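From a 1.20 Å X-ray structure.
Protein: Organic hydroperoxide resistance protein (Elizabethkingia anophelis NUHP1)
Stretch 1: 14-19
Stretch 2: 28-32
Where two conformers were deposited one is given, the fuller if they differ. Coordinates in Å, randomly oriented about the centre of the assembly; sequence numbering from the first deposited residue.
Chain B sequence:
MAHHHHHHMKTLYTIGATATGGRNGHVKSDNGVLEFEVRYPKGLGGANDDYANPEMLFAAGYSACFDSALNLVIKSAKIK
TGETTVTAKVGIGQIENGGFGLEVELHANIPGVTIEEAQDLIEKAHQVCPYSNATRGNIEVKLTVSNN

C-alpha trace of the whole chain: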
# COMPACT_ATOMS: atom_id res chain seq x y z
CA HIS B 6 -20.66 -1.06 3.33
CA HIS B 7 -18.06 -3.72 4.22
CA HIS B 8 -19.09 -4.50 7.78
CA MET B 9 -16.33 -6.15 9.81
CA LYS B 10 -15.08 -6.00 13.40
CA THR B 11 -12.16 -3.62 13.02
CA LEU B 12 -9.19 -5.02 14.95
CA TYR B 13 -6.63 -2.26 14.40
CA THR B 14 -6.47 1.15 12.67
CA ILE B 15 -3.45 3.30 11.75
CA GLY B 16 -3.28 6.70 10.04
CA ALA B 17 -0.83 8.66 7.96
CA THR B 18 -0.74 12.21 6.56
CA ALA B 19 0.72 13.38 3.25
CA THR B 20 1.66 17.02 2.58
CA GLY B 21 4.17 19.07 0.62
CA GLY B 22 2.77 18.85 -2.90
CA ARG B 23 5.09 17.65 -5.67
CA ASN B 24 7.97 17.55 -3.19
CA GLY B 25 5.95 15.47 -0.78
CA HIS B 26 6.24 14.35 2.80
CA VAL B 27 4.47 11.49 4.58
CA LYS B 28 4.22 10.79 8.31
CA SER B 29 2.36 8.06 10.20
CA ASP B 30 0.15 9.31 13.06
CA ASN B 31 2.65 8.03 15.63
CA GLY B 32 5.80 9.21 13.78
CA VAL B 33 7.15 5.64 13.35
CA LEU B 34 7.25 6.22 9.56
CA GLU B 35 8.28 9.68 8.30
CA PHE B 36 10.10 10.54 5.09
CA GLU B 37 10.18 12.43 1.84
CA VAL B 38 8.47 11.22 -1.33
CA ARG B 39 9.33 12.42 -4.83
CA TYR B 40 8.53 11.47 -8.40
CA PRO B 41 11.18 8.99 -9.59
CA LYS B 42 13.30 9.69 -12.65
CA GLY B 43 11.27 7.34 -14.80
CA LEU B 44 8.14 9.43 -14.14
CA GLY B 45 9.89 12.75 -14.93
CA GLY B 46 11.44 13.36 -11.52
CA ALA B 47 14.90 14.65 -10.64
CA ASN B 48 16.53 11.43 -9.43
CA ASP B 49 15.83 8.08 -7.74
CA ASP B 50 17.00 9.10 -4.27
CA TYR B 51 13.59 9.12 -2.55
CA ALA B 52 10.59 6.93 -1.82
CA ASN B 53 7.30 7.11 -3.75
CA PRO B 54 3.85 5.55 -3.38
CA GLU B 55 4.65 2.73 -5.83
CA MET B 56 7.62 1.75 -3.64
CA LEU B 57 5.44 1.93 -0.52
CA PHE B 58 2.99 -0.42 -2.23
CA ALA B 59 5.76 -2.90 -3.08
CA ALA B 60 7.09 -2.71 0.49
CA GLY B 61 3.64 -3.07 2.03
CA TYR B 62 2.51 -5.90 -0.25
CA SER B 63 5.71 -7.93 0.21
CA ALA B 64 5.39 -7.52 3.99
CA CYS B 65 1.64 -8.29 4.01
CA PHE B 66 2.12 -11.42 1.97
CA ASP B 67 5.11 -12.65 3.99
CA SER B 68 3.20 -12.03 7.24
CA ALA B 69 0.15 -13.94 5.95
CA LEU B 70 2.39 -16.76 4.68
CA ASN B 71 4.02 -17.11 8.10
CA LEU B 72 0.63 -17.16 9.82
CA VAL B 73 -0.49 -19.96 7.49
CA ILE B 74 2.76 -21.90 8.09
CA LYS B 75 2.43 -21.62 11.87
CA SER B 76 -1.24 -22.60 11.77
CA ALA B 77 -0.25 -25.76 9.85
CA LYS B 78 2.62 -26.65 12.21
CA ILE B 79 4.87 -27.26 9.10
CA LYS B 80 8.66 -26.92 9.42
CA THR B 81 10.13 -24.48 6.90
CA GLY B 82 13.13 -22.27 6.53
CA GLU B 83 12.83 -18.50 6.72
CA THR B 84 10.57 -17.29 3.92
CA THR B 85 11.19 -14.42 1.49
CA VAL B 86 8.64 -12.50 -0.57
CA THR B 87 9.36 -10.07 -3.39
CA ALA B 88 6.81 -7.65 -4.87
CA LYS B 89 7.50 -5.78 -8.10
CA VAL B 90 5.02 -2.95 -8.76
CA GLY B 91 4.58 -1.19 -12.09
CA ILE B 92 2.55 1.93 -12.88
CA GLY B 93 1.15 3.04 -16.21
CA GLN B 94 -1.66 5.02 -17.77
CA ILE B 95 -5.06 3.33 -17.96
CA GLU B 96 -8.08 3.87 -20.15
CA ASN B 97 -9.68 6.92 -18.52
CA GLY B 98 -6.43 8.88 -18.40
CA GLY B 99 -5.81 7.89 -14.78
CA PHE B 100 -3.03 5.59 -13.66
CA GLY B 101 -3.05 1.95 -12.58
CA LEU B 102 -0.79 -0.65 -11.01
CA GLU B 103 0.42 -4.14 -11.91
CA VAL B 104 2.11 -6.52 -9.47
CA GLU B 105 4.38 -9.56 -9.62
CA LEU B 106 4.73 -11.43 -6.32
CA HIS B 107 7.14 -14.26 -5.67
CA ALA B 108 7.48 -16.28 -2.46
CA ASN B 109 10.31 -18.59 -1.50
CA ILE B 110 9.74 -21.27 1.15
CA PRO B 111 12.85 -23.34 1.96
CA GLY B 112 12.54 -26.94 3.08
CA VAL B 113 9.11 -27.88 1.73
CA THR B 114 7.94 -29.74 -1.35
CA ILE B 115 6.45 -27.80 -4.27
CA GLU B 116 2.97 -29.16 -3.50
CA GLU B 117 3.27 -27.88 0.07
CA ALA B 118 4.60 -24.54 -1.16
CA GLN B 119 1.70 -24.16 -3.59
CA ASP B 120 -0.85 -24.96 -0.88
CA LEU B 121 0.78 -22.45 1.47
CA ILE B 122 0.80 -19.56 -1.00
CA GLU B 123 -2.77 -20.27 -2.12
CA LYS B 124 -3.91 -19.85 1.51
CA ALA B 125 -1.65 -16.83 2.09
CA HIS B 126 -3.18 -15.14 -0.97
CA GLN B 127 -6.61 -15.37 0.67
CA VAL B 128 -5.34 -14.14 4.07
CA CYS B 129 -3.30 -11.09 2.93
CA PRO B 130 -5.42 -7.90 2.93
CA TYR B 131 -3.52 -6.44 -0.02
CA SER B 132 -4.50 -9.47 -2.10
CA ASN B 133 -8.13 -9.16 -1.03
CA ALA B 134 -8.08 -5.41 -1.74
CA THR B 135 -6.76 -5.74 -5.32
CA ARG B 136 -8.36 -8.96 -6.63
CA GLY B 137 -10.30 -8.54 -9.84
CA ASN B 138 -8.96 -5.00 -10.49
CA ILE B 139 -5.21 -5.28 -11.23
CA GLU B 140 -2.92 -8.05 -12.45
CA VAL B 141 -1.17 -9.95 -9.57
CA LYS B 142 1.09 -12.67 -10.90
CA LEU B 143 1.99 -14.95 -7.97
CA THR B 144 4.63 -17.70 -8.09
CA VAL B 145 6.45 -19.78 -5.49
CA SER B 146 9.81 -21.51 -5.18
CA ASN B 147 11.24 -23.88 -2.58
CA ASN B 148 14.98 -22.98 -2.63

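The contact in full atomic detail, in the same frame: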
# COMPACT_ATOMS: atom_id res chain seq x y z
N THR B 14 -6.46 0.06 13.64
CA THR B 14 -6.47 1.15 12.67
C THR B 14 -5.22 1.99 12.85
O THR B 14 -4.77 2.23 13.98
CB THR B 14 -7.73 2.05 12.88
OG1 THR B 14 -8.92 1.25 12.78
CG2 THR B 14 -7.82 3.15 11.85
N ILE B 15 -4.65 2.46 11.73
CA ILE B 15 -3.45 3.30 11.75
C ILE B 15 -3.61 4.37 10.68
O ILE B 15 -4.09 4.09 9.57
CB ILE B 15 -2.17 2.46 11.55
CG1 ILE B 15 -0.90 3.32 11.62
CG2 ILE B 15 -2.20 1.62 10.25
CD1 ILE B 15 -0.61 3.94 12.97
N GLY B 16 -3.19 5.60 11.00
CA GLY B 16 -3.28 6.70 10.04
C GLY B 16 -1.93 7.20 9.57
O GLY B 16 -0.88 7.01 10.20
N ALA B 17 -1.98 7.92 8.45
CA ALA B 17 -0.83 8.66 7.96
C ALA B 17 -1.32 9.92 7.26
O ALA B 17 -2.47 9.98 6.80
CB ALA B 17 -0.00 7.83 6.95
N THR B 18 -0.44 10.91 7.15
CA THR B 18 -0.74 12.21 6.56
C THR B 18 0.31 12.53 5.52
O THR B 18 1.52 12.42 5.80
CB THR B 18 -0.72 13.30 7.64
OG1 THR B 18 -1.74 13.01 8.60
CG2 THR B 18 -1.04 14.67 7.01
N ALA B 19 -0.14 12.94 4.34
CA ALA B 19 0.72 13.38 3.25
C ALA B 19 0.52 14.87 3.01
O ALA B 19 -0.62 15.37 2.97
CB ALA B 19 0.40 12.61 1.97
N LYS B 28 3.93 11.07 6.89
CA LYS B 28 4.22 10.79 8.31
C LYS B 28 3.09 9.94 8.87
O LYS B 28 1.92 10.32 8.74
CB LYS B 28 4.27 12.10 9.11
CG LYS B 28 4.71 11.98 10.56
CD LYS B 28 4.67 13.32 11.30
CE LYS B 28 5.12 13.20 12.73
NZ LYS B 28 5.14 14.53 13.42
N SER B 29 3.41 8.78 9.48
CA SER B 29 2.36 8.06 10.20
C SER B 29 1.93 8.86 11.44
O SER B 29 2.67 9.71 11.95
CB SER B 29 2.85 6.66 10.61
OG SER B 29 3.89 6.74 11.53
N ASP B 30 0.73 8.54 11.95
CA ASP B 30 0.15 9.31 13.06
C ASP B 30 1.04 9.29 14.29
O ASP B 30 0.99 10.22 15.10
CB ASP B 30 -1.18 8.68 13.50
CG ASP B 30 -2.34 9.08 12.63
OD1 ASP B 30 -2.16 9.87 11.69
OD2 ASP B 30 -3.46 8.61 12.90
N ASN B 31 1.81 8.23 14.46
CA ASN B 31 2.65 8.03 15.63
C ASN B 31 4.12 8.33 15.33
O ASN B 31 4.97 8.11 16.20
CB ASN B 31 2.45 6.61 16.19
CG ASN B 31 2.77 5.52 15.17
OD1 ASN B 31 3.30 5.79 14.07
ND2 ASN B 31 2.45 4.26 15.55
N GLY B 32 4.44 8.86 14.14
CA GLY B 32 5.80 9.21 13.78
C GLY B 32 6.73 8.05 13.47
O GLY B 32 7.90 8.31 13.13
O HOH W 1 -3.19 6.19 13.98
O HOH W 2 0.49 11.95 10.71

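Residues 14-19 and 28-32 meet along an antiparallel strand edge that gives way to a turn, burying 290 Å² in total, and Asp-30, Lys-28 and Gly-16 have the largest areas covered. Lys-28 is held mainly through its backbone. Paired with Thr-18, it forms both bonds of a hydrogen-bonded antiparallel pair: Thr-18 N donates to Lys-28 O at 2.9 Å, and Lys-28 N donates to Thr-18 O at 3.0 Å. Its side chain lies on the same face of the sheet as that of Thr-18, but all four chi angles are t, and the extended chain carries its end away from the neighbouring strand. Lys-28 O also lies 3.3 Å from Ala-17 CA in a CA-H...O contact, and it accepts from a water that makes a weak hydrogen bond with Thr-18 OG1.

Asp-30 lies just beyond the strand, yet Asp-30 N still donates to Gly-16 O at 2.8 Å, extending the ladder into the type I turn that runs from Ser-29 to Gly-32. The same Gly-16 O receives a CA-H...O contact from Ser-29 CA at 3.4 Å. Between these bonded positions, Ala-17 and Ser-29 form a non-hydrogen-bonded pair, with Ala-17 CA and Ser-29 CA only 3.9 Å apart.

The carboxylate of Asp-30 bends back towards the first strand, where one water accepts from Gly-16 N at 3.0 Å and donates to Asp-30 OD2 at 2.7 Å. Glycine leaves room for this arrangement: an ideal CB on Gly-16 would clash with Asp-30 OD2, at 2.4 Å.

The turn is braced internally, by Gly-32 N donating to Ser-29 O at 2.9 Å and by Ser-29 OG donating to Asn-31 OD1 at 2.8 Å. The Asn-31 side chain also reaches Ile-15, whose CD1 lies 4.0 Å from Asn-31 ND2.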